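Local atomic coordinates of 3-isopropylmalate dehydratase small subunit (Campylobacter jejuni, PDB entry 3Q3W), a protein that forms the small subunit of isopropylmalate isomerase, which interconverts 2-isopropylmalate and 3-isopropylmalate through 2-isopropylmaleate. Residues 70-80 / 128-139; 40-50 / 90-98. One frame throughout, in Å; residues are numbered along the deposited sequence. Where two conformers were deposited one is given.

Contact 1: 70-80 / 128-139; sequences YQNSSILVSFE and KDEVLEIVDELK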
# COMPACT_ATOMS: atom_id res chain seq x y z
N TYR A 70 13.08 6.62 2.17
CA TYR A 70 12.00 5.72 1.73
C TYR A 70 12.23 4.92 0.43
O TYR A 70 11.27 4.35 -0.16
CB TYR A 70 10.68 6.49 1.69
CG TYR A 70 10.32 7.05 3.07
CD1 TYR A 70 9.98 6.21 4.11
CD2 TYR A 70 10.34 8.42 3.32
CE1 TYR A 70 9.67 6.72 5.39
CE2 TYR A 70 10.04 8.96 4.59
CZ TYR A 70 9.70 8.09 5.62
OH TYR A 70 9.36 8.58 6.84
N GLN A 71 13.49 4.79 0.04
CA GLN A 71 13.82 3.98 -1.11
C GLN A 71 13.41 2.57 -0.81
O GLN A 71 13.46 2.12 0.35
CB GLN A 71 15.30 3.95 -1.36
CG GLN A 71 15.77 5.03 -2.25
CD GLN A 71 17.27 4.91 -2.47
OE1 GLN A 71 17.76 5.12 -3.56
NE2 GLN A 71 18.00 4.52 -1.42
N ASN A 72 13.01 1.86 -1.87
CA ASN A 72 12.58 0.49 -1.75
C ASN A 72 11.40 0.25 -0.78
O ASN A 72 11.31 -0.81 -0.14
CB ASN A 72 13.76 -0.43 -1.41
CG ASN A 72 14.44 -0.93 -2.64
OD1 ASN A 72 15.11 -0.17 -3.36
ND2 ASN A 72 14.23 -2.20 -2.95
N SER A 73 10.49 1.19 -0.71
CA SER A 73 9.31 1.03 0.17
C SER A 73 8.48 -0.15 -0.29
O SER A 73 8.26 -0.31 -1.51
CB SER A 73 8.46 2.31 0.19
OG SER A 73 9.06 3.32 0.99
N SER A 74 8.04 -1.01 0.64
CA SER A 74 7.12 -2.09 0.32
C SER A 74 5.89 -2.13 1.22
O SER A 74 4.98 -2.99 1.05
CB SER A 74 7.85 -3.46 0.33
OG SER A 74 8.37 -3.78 1.61
N ILE A 75 5.84 -1.18 2.15
CA ILE A 75 4.67 -0.92 3.01
C ILE A 75 4.31 0.56 3.05
O ILE A 75 5.21 1.42 3.15
CB ILE A 75 4.98 -1.36 4.47
CG1 ILE A 75 5.22 -2.85 4.52
CG2 ILE A 75 3.84 -1.01 5.40
CD1 ILE A 75 5.94 -3.36 5.80
N LEU A 76 3.01 0.86 3.00
CA LEU A 76 2.51 2.23 3.08
C LEU A 76 1.70 2.38 4.33
O LEU A 76 1.02 1.44 4.75
CB LEU A 76 1.67 2.61 1.86
CG LEU A 76 2.34 2.60 0.47
CD1 LEU A 76 1.33 3.04 -0.62
CD2 LEU A 76 3.60 3.45 0.41
N VAL A 77 1.78 3.55 4.96
CA VAL A 77 0.93 3.88 6.07
C VAL A 77 0.21 5.16 5.71
O VAL A 77 0.83 6.22 5.51
CB VAL A 77 1.76 4.07 7.33
CG1 VAL A 77 0.82 4.23 8.56
CG2 VAL A 77 2.65 2.89 7.51
N SER A 78 -1.11 5.08 5.60
CA SER A 78 -1.94 6.22 5.21
C SER A 78 -3.12 6.45 6.14
O SER A 78 -3.28 5.78 7.15
CB SER A 78 -2.45 6.02 3.80
OG SER A 78 -2.72 7.26 3.18
N PHE A 79 -3.94 7.43 5.81
CA PHE A 79 -5.04 7.77 6.66
C PHE A 79 -6.29 7.15 6.05
O PHE A 79 -6.19 6.25 5.21
CB PHE A 79 -5.15 9.28 6.81
CG PHE A 79 -3.99 9.93 7.55
CD1 PHE A 79 -3.22 9.23 8.47
CD2 PHE A 79 -3.73 11.29 7.37
CE1 PHE A 79 -2.22 9.87 9.15
CE2 PHE A 79 -2.74 11.94 8.06
CZ PHE A 79 -1.98 11.22 8.95
N GLU A 80 -7.46 7.60 6.50
CA GLU A 80 -8.71 6.89 6.24
C GLU A 80 -9.16 6.92 4.81
O GLU A 80 -8.81 7.81 4.06
CB GLU A 80 -9.85 7.41 7.13
CG GLU A 80 -10.04 8.95 7.18
CD GLU A 80 -9.36 9.60 8.41
OE1 GLU A 80 -8.13 9.41 8.59
OE2 GLU A 80 -10.06 10.30 9.17
N LYS A 128 -7.37 4.31 14.30
CA LYS A 128 -6.75 5.56 13.87
C LYS A 128 -5.64 5.99 14.83
O LYS A 128 -4.59 6.46 14.39
CB LYS A 128 -7.81 6.65 13.67
CG LYS A 128 -7.38 8.07 14.01
CD LYS A 128 -7.56 9.05 12.87
CE LYS A 128 -6.38 9.00 11.93
NZ LYS A 128 -6.53 9.99 10.82
N ASP A 129 -5.86 5.80 16.13
CA ASP A 129 -4.82 6.08 17.12
C ASP A 129 -3.56 5.29 16.83
O ASP A 129 -2.45 5.80 16.98
CB ASP A 129 -5.29 5.83 18.57
CG ASP A 129 -5.35 4.34 18.95
OD1 ASP A 129 -4.63 3.94 19.89
OD2 ASP A 129 -6.16 3.58 18.33
N GLU A 130 -3.71 4.04 16.41
CA GLU A 130 -2.56 3.19 16.16
C GLU A 130 -1.86 3.68 14.88
O GLU A 130 -0.64 3.75 14.84
CB GLU A 130 -2.97 1.72 16.04
CG GLU A 130 -3.47 1.00 17.38
CD GLU A 130 -4.04 -0.43 17.11
OE1 GLU A 130 -4.46 -0.69 15.96
OE2 GLU A 130 -4.05 -1.29 18.04
N VAL A 131 -2.63 4.05 13.85
CA VAL A 131 -2.06 4.61 12.61
C VAL A 131 -1.26 5.90 12.90
O VAL A 131 -0.18 6.09 12.37
CB VAL A 131 -3.16 4.92 11.54
CG1 VAL A 131 -2.54 5.56 10.30
CG2 VAL A 131 -3.96 3.66 11.16
N LEU A 132 -1.79 6.74 13.79
CA LEU A 132 -1.23 8.06 14.06
C LEU A 132 0.11 7.93 14.75
O LEU A 132 1.08 8.65 14.45
CB LEU A 132 -2.22 8.84 14.94
CG LEU A 132 -2.69 10.18 14.38
CD1 LEU A 132 -2.62 10.20 12.87
CD2 LEU A 132 -4.11 10.49 14.91
N GLU A 133 0.13 6.97 15.67
CA GLU A 133 1.32 6.58 16.40
C GLU A 133 2.39 6.02 15.48
O GLU A 133 3.55 6.36 15.62
CB GLU A 133 0.92 5.55 17.46
CG GLU A 133 2.01 4.80 18.19
CD GLU A 133 1.47 3.97 19.37
OE1 GLU A 133 0.27 3.66 19.40
OE2 GLU A 133 2.24 3.60 20.28
N ILE A 134 2.01 5.10 14.61
CA ILE A 134 2.94 4.53 13.58
C ILE A 134 3.63 5.60 12.76
O ILE A 134 4.83 5.60 12.69
CB ILE A 134 2.21 3.53 12.67
CG1 ILE A 134 2.04 2.21 13.42
CG2 ILE A 134 2.97 3.26 11.41
CD1 ILE A 134 0.96 1.36 12.86
N VAL A 135 2.85 6.49 12.16
CA VAL A 135 3.32 7.55 11.34
C VAL A 135 4.31 8.40 12.08
O VAL A 135 5.43 8.59 11.58
CB VAL A 135 2.18 8.43 10.85
CG1 VAL A 135 2.77 9.74 10.22
CG2 VAL A 135 1.32 7.66 9.84
N ASP A 136 3.97 8.81 13.32
CA ASP A 136 4.84 9.69 14.08
C ASP A 136 6.20 9.04 14.28
O ASP A 136 7.25 9.62 14.04
CB ASP A 136 4.29 10.03 15.44
CG ASP A 136 5.23 10.92 16.21
OD1 ASP A 136 5.86 10.45 17.18
OD2 ASP A 136 5.39 12.06 15.77
N GLU A 137 6.18 7.80 14.72
CA GLU A 137 7.43 7.12 14.97
C GLU A 137 8.22 6.87 13.66
O GLU A 137 9.44 6.96 13.65
CB GLU A 137 7.10 5.81 15.68
CG GLU A 137 8.25 4.84 15.86
CD GLU A 137 9.24 5.27 16.89
OE1 GLU A 137 8.84 5.97 17.85
OE2 GLU A 137 10.43 4.89 16.74
N LEU A 138 7.50 6.51 12.59
CA LEU A 138 8.15 6.13 11.34
C LEU A 138 8.92 7.31 10.75
O LEU A 138 10.04 7.17 10.22
CB LEU A 138 7.09 5.63 10.34
CG LEU A 138 7.57 4.94 9.06
CD1 LEU A 138 8.60 3.84 9.31
CD2 LEU A 138 6.31 4.39 8.40
N LYS A 139 8.31 8.47 10.85
CA LYS A 139 8.93 9.67 10.36
C LYS A 139 10.16 10.01 11.14
O LYS A 139 11.20 10.37 10.56
CB LYS A 139 7.98 10.80 10.50
CG LYS A 139 6.83 10.70 9.56
CD LYS A 139 6.11 12.01 9.56
CE LYS A 139 5.47 12.35 10.88
NZ LYS A 139 4.74 13.62 10.66
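V77 meets V131, I134, V135 and L138 where helix 128-139 packs on strand 73-78. This is a helix-on-sheet layer in the aconitase C-terminal domain fold of the LeuD family. The strand runs inside a mixed sheet, between strands 102-105 and 9-17. Its axis and that of the helix cross at -119°, 8.7 Å apart at their closest.

V77 carries much of the apolar part of the contact. It leaves the strand toward the helix. CG1 lies anti to the backbone N (chi1 -173°) and reaches I134 CG2 and V135 CG2, both at 3.7 Å. V77 CG2 touches I134 CG2 at 3.9 Å and L138 CD2 at 4.1 Å. S78 turns the other way, and its OG bonds to the backbone O of L17. S78 O lies 3.2 Å from V131 CG1; this buried carbonyl has no polar partner in the model.

K128, in the first turn of helix 128-139, reaches over to F79 and E80. From CB the chain bends at chi2 and again at chi3. K128 CE comes within 3.8 Å of E80 OE1. NZ then sits over one face of the F79 ring, 4.4 Å from its centroid, a cation-pi contact. V131 CG1 is at the ring's edge. L132 CD1 approaches F79 CE1 obliquely. K128 NZ also closes a salt bridge to E80 OE1 at 2.8 Å, using the syn lone pair of that oxygen.

Contact 2: 40-50 / 90-98; sequences GFGKHLFHDLR and HAPWALVDY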
# COMPACT_ATOMS: atom_id res chain seq x y z
N GLY A 40 3.90 -3.27 -16.81
CA GLY A 40 3.36 -2.94 -15.50
C GLY A 40 3.12 -1.44 -15.32
O GLY A 40 3.30 -0.63 -16.22
N PHE A 41 2.69 -1.09 -14.13
CA PHE A 41 2.14 0.21 -13.92
C PHE A 41 2.87 0.94 -12.80
O PHE A 41 2.45 1.99 -12.37
CB PHE A 41 0.64 0.09 -13.63
CG PHE A 41 -0.13 -0.57 -14.78
CD1 PHE A 41 -0.57 0.18 -15.84
CD2 PHE A 41 -0.33 -1.94 -14.81
CE1 PHE A 41 -1.24 -0.41 -16.93
CE2 PHE A 41 -1.00 -2.52 -15.91
CZ PHE A 41 -1.44 -1.75 -16.95
N GLY A 42 3.95 0.37 -12.30
CA GLY A 42 4.56 0.95 -11.11
C GLY A 42 5.07 2.35 -11.32
O GLY A 42 5.08 3.16 -10.42
N LYS A 43 5.58 2.64 -12.50
CA LYS A 43 6.10 3.98 -12.79
C LYS A 43 5.06 5.08 -12.68
O LYS A 43 5.40 6.26 -12.46
CB LYS A 43 6.78 4.00 -14.15
CG LYS A 43 7.44 5.29 -14.54
CD LYS A 43 8.16 5.17 -15.93
CE LYS A 43 8.94 6.48 -16.24
NZ LYS A 43 9.97 6.31 -17.34
N HIS A 44 3.78 4.71 -12.83
CA HIS A 44 2.69 5.66 -12.79
C HIS A 44 2.06 5.79 -11.43
O HIS A 44 1.18 6.57 -11.23
CB HIS A 44 1.64 5.21 -13.78
CG HIS A 44 2.21 4.90 -15.11
ND1 HIS A 44 3.13 5.72 -15.73
CD2 HIS A 44 2.03 3.83 -15.93
CE1 HIS A 44 3.46 5.19 -16.89
NE2 HIS A 44 2.83 4.04 -17.03
N LEU A 45 2.51 5.01 -10.46
CA LEU A 45 1.91 5.08 -9.18
C LEU A 45 2.10 6.47 -8.62
O LEU A 45 3.20 7.00 -8.62
CB LEU A 45 2.57 4.05 -8.25
CG LEU A 45 2.09 4.07 -6.82
CD1 LEU A 45 0.66 3.54 -6.70
CD2 LEU A 45 3.08 3.24 -5.97
N PHE A 46 1.03 6.98 -8.02
CA PHE A 46 1.01 8.29 -7.38
C PHE A 46 1.48 9.43 -8.27
O PHE A 46 1.98 10.45 -7.79
CB PHE A 46 1.75 8.25 -6.02
CG PHE A 46 1.07 7.42 -4.99
CD1 PHE A 46 -0.24 7.67 -4.65
CD2 PHE A 46 1.74 6.41 -4.32
CE1 PHE A 46 -0.91 6.89 -3.66
CE2 PHE A 46 1.10 5.65 -3.36
CZ PHE A 46 -0.23 5.92 -3.01
N HIS A 47 1.23 9.30 -9.55
CA HIS A 47 1.77 10.21 -10.57
C HIS A 47 1.68 11.70 -10.23
O HIS A 47 2.67 12.42 -10.33
CB HIS A 47 1.03 9.95 -11.88
CG HIS A 47 1.41 10.87 -12.98
ND1 HIS A 47 0.83 12.11 -13.15
CD2 HIS A 47 2.32 10.73 -13.97
CE1 HIS A 47 1.33 12.67 -14.24
NE2 HIS A 47 2.23 11.86 -14.76
N ASP A 48 0.49 12.15 -9.84
CA ASP A 48 0.22 13.57 -9.66
C ASP A 48 0.86 14.10 -8.38
O ASP A 48 1.23 15.28 -8.30
CB ASP A 48 -1.27 13.83 -9.63
CG ASP A 48 -1.97 13.35 -10.91
OD1 ASP A 48 -1.33 13.28 -11.99
OD2 ASP A 48 -3.15 13.02 -10.81
N LEU A 49 1.02 13.22 -7.41
CA LEU A 49 1.82 13.56 -6.20
C LEU A 49 3.36 13.40 -6.40
O LEU A 49 4.18 14.02 -5.68
CB LEU A 49 1.36 12.65 -5.05
CG LEU A 49 -0.15 12.71 -4.76
CD1 LEU A 49 -0.60 11.46 -3.95
CD2 LEU A 49 -0.52 13.98 -4.02
N ARG A 50 3.76 12.56 -7.36
CA ARG A 50 5.15 12.05 -7.44
C ARG A 50 6.04 12.81 -8.37
O ARG A 50 7.21 12.93 -8.12
CB ARG A 50 5.12 10.56 -7.74
CG ARG A 50 6.41 9.81 -8.11
CD ARG A 50 6.00 8.39 -8.45
NE ARG A 50 7.12 7.54 -8.79
CZ ARG A 50 7.02 6.27 -9.19
NH1 ARG A 50 5.81 5.70 -9.29
NH2 ARG A 50 8.11 5.57 -9.45
N HIS A 90 -6.51 -1.34 -11.94
CA HIS A 90 -5.16 -0.78 -12.07
C HIS A 90 -4.57 -0.16 -10.77
O HIS A 90 -3.35 -0.07 -10.67
CB HIS A 90 -5.13 0.29 -13.15
CG HIS A 90 -5.31 -0.24 -14.53
ND1 HIS A 90 -6.55 -0.57 -15.03
CD2 HIS A 90 -4.43 -0.44 -15.54
CE1 HIS A 90 -6.42 -0.98 -16.28
NE2 HIS A 90 -5.15 -0.89 -16.62
N ALA A 91 -5.41 0.29 -9.84
CA ALA A 91 -4.91 0.91 -8.63
C ALA A 91 -4.14 -0.12 -7.82
O ALA A 91 -2.95 0.05 -7.58
CB ALA A 91 -6.06 1.59 -7.80
N PRO A 92 -4.76 -1.26 -7.45
CA PRO A 92 -3.90 -2.33 -6.87
C PRO A 92 -2.71 -2.77 -7.74
O PRO A 92 -1.62 -2.97 -7.24
CB PRO A 92 -4.86 -3.51 -6.66
CG PRO A 92 -6.17 -2.89 -6.58
CD PRO A 92 -6.16 -1.67 -7.47
N TRP A 93 -2.90 -2.90 -9.03
CA TRP A 93 -1.78 -3.24 -9.91
C TRP A 93 -0.58 -2.26 -9.83
O TRP A 93 0.56 -2.69 -9.79
CB TRP A 93 -2.25 -3.27 -11.33
CG TRP A 93 -3.31 -4.29 -11.63
CD1 TRP A 93 -3.83 -5.25 -10.79
CD2 TRP A 93 -3.96 -4.48 -12.89
NE1 TRP A 93 -4.77 -6.02 -11.47
CE2 TRP A 93 -4.85 -5.56 -12.76
CE3 TRP A 93 -3.86 -3.83 -14.14
CZ2 TRP A 93 -5.68 -5.99 -13.81
CZ3 TRP A 93 -4.68 -4.27 -15.19
CH2 TRP A 93 -5.56 -5.35 -15.01
N ALA A 94 -0.86 -0.96 -9.87
CA ALA A 94 0.23 0.01 -9.80
C ALA A 94 0.97 -0.11 -8.47
O ALA A 94 2.19 -0.05 -8.39
CB ALA A 94 -0.33 1.41 -10.00
N LEU A 95 0.21 -0.28 -7.40
CA LEU A 95 0.81 -0.45 -6.07
C LEU A 95 1.69 -1.69 -6.01
O LEU A 95 2.85 -1.61 -5.57
CB LEU A 95 -0.30 -0.49 -4.98
CG LEU A 95 -0.96 0.85 -4.70
CD1 LEU A 95 -2.42 0.76 -4.23
CD2 LEU A 95 -0.09 1.67 -3.72
N VAL A 96 1.17 -2.86 -6.44
CA VAL A 96 1.95 -4.11 -6.42
C VAL A 96 3.16 -4.06 -7.36
O VAL A 96 4.24 -4.46 -6.99
CB VAL A 96 1.08 -5.35 -6.72
CG1 VAL A 96 1.92 -6.60 -6.94
CG2 VAL A 96 0.04 -5.57 -5.54
N ASP A 97 2.97 -3.54 -8.56
CA ASP A 97 4.05 -3.43 -9.53
C ASP A 97 5.16 -2.50 -8.99
O ASP A 97 6.35 -2.72 -9.28
CB ASP A 97 3.55 -2.86 -10.86
CG ASP A 97 2.63 -3.86 -11.66
OD1 ASP A 97 2.45 -5.01 -11.23
OD2 ASP A 97 2.09 -3.48 -12.73
N TYR A 98 4.80 -1.49 -8.20
CA TYR A 98 5.83 -0.60 -7.62
C TYR A 98 6.63 -1.35 -6.60
O TYR A 98 7.78 -1.05 -6.30
CB TYR A 98 5.16 0.60 -6.93
CG TYR A 98 6.13 1.58 -6.35
CD1 TYR A 98 6.78 2.51 -7.17
CD2 TYR A 98 6.39 1.60 -4.98
CE1 TYR A 98 7.66 3.45 -6.62
CE2 TYR A 98 7.23 2.53 -4.44
CZ TYR A 98 7.88 3.44 -5.23
OH TYR A 98 8.76 4.39 -4.66
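An aromatic cluster of F41, H90 and W93 anchors the loop and short helical turns of 40-50 on helix 90-98. Both segments belong to the aconitase C-terminal domain fold. The contact joins the connection before strand 73-78 to the helix that follows that strand.

F41 points toward the helix, and its ring meets H90 and W93. H90 turns its edge to one face of the F41 ring, with planes at 84° and H90 CD2 3.5 Å from F41 CE1. This is a T-shaped pair. H90 NE2 bonds to the backbone O of L34, which helps fix the turn of the imidazole. W93 lies beside F41 and points the same way, but their rings meet obliquely. W93 CZ3 stands over the centre of the H90 imidazole, so the two helix rings pack on each other as well as on F41.

D97 grips the loop at its backbone. Its OD2 takes the N-H of F41 at 2.8 Å on the anti lone pair, and the bond is bent to 143°. OD2 also lies near the plane of the F41 ring, at its edge. G42 has no side chain and sits close against the helix, its CA 3.7 Å from A94 O.

Further along, L45 splits its two methyls. CD1 packs on L95 CD2, and CD2 reaches Y98 CG at 3.5 Å. R50 extends from CG to NE and brings NH1 back to the carbonyls of G42 and L45. Both oxygens lie close to the guanidinium plane, so two bonds set its rotation. That plane stands nearly upright to the Y98 ring, and Y98 CE1 lies over a guanidinium face, 3.6 Å from R50 NH2.

How the contacts relate
Contacts 1 and 2 are both partly buried and lie on opposite sides of the chain's centre, with their own centres about 18 Å apart. Strand 73-78 links them: V77 serves contact 1, while L76 points away from that helix and packs against F46 and L95 of contact 2. L76 CD1 is 3.7 Å from L95 CD2. Contact 1 sets a helix on the sheet through aliphatic side chains, and its one salt bridge between the segments, E80 to K128, lies at one end. Contact 2 instead seats a loop on a helix, using aromatic rings and bonds to backbone atoms. The segments alternate along the chain.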